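Citrate synthase (Metallosphaera sedula, PDB 6ABW) probably catalyses the condensation of oxaloacetate with acetyl-CoA and water to give citrate and free CoA in the tricarboxylic acid cycle. Local coordinates at residues A[212-217]-A[356-361]. Residues are numbered along the deposited sequence; the frame is centred on the assembly and turned at random.
Sequences SDIYSC and AHVIEY
In the largely helical citrate synthase fold, a buried helix-helix contact joins the capped N-terminal end of helix 214-225 to helix 342-365. Ile214 and Cys217 on one side and Val358 on the other point across the gap, while Ile359 joins through the outer part of its side chain. No hydrogen bond crosses it, and 143 Å² is buried, both sides summed, in three apolar residue pairs, which marks a small patch. The CA atoms of Cys217 and Val358, at 7.7 Å, are the nearest pair. CG1 is the methyl of Val358 nearer Cys217 CB, at 4.3 Å, while Val358 CG2 packs against the CG1-CD1 arm of Ile214, 4.1 Å from Ile214 CD1. A chi1 of -158° swings Ile214 CG1 away from its own backbone N, and the chain runs on to CD1, which touches both Val358 and Ile359. Ile359 takes part through its longer branch, with CG1 beside the backbone N (chi1 -69°). Around this patch, Leu135 and Ala132 of helix 128-151 pack on Ile214 and Ile359 respectively, and Trp123 touches Val358. Asp213, the N-cap, is shared: OD2 forms a salt bridge with Lys226 of the second subunit, while OD1 accepts Ser216 N at 3.1 Å from above the carboxylate plane, a capping bond bent to 149°. The isoleucine pair closes the contact, Ile214 CD1 lying 4.1 Å from Ile359 CG1.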
# COMPACT_ATOMS: atom_id res chain seq x y z
N SER A 212 8.25 -6.05 4.69
CA SER A 212 8.24 -5.59 3.29
C SER A 212 9.28 -4.46 3.12
O SER A 212 9.49 -3.66 4.02
CB SER A 212 6.83 -5.16 2.87
OG SER A 212 6.84 -4.91 1.45
N ASP A 213 9.94 -4.41 1.96
CA ASP A 213 10.98 -3.41 1.71
C ASP A 213 10.48 -1.95 1.81
O ASP A 213 9.30 -1.68 1.71
CB ASP A 213 11.67 -3.65 0.40
CG ASP A 213 10.73 -3.51 -0.82
OD1 ASP A 213 10.53 -2.37 -1.26
OD2 ASP A 213 10.22 -4.51 -1.34
N ILE A 214 11.42 -1.08 2.12
CA ILE A 214 11.11 0.32 2.30
C ILE A 214 10.36 1.00 1.15
O ILE A 214 9.54 1.88 1.37
CB ILE A 214 12.38 1.09 2.76
CG1 ILE A 214 11.97 2.36 3.46
CG2 ILE A 214 13.33 1.30 1.60
CD1 ILE A 214 13.07 2.90 4.41
N TYR A 215 10.64 0.62 -0.10
CA TYR A 215 9.90 1.15 -1.20
C TYR A 215 8.40 0.76 -1.16
O TYR A 215 7.54 1.63 -1.43
CB TYR A 215 10.49 0.70 -2.53
CG TYR A 215 11.83 1.37 -2.84
CD1 TYR A 215 13.00 0.84 -2.36
CD2 TYR A 215 11.92 2.54 -3.59
CE1 TYR A 215 14.25 1.44 -2.61
CE2 TYR A 215 13.14 3.11 -3.88
CZ TYR A 215 14.32 2.58 -3.37
OH TYR A 215 15.57 3.19 -3.62
N SER A 216 8.10 -0.49 -0.76
CA SER A 216 6.73 -0.98 -0.63
C SER A 216 6.03 -0.31 0.56
O SER A 216 4.83 -0.10 0.47
CB SER A 216 6.63 -2.50 -0.55
OG SER A 216 6.63 -2.98 -1.90
N CYS A 217 6.78 0.03 1.61
CA CYS A 217 6.23 0.86 2.68
C CYS A 217 5.73 2.21 2.13
O CYS A 217 4.62 2.62 2.45
CB CYS A 217 7.21 1.02 3.84
SG CYS A 217 7.65 -0.56 4.60
N ALA A 356 11.70 7.49 7.82
CA ALA A 356 12.28 7.57 9.15
C ALA A 356 11.41 6.88 10.20
O ALA A 356 11.95 6.20 11.15
CB ALA A 356 12.53 9.03 9.55
N HIS A 357 10.09 6.98 10.07
CA HIS A 357 9.18 6.27 10.99
C HIS A 357 9.26 4.76 10.86
O HIS A 357 9.21 4.05 11.85
CB HIS A 357 7.73 6.70 10.83
CG HIS A 357 7.38 7.94 11.57
ND1 HIS A 357 7.05 7.92 12.90
CD2 HIS A 357 7.22 9.23 11.16
CE1 HIS A 357 6.82 9.16 13.32
NE2 HIS A 357 6.90 9.97 12.28
N VAL A 358 9.35 4.25 9.64
CA VAL A 358 9.38 2.82 9.48
C VAL A 358 10.73 2.26 9.98
O VAL A 358 10.71 1.21 10.60
CB VAL A 358 9.03 2.28 8.09
CG1 VAL A 358 7.56 2.65 7.78
CG2 VAL A 358 9.94 2.75 6.99
N ILE A 359 11.81 3.00 9.79
CA ILE A 359 13.14 2.55 10.24
C ILE A 359 13.12 2.48 11.76
O ILE A 359 13.50 1.49 12.33
CB ILE A 359 14.27 3.39 9.73
CG1 ILE A 359 14.43 3.21 8.24
CG2 ILE A 359 15.61 3.07 10.47
CD1 ILE A 359 15.34 4.16 7.59
N GLU A 360 12.58 3.51 12.41
CA GLU A 360 12.43 3.52 13.89
C GLU A 360 11.62 2.37 14.36
O GLU A 360 11.98 1.66 15.34
CB GLU A 360 11.71 4.78 14.36
CG GLU A 360 12.50 5.82 15.05
CD GLU A 360 11.59 6.92 15.69
OE1 GLU A 360 12.16 7.66 16.53
OE2 GLU A 360 10.35 7.05 15.36
N TYR A 361 10.50 2.13 13.67
CA TYR A 361 9.62 1.07 14.03
C TYR A 361 10.23 -0.33 13.88
O TYR A 361 10.12 -1.15 14.81
CB TYR A 361 8.30 1.20 13.26
CG TYR A 361 7.28 0.19 13.68
CD1 TYR A 361 6.51 0.39 14.82
CD2 TYR A 361 7.10 -0.96 12.95
CE1 TYR A 361 5.54 -0.56 15.20
CE2 TYR A 361 6.18 -1.92 13.31
CZ TYR A 361 5.39 -1.73 14.43
OH TYR A 361 4.48 -2.75 14.75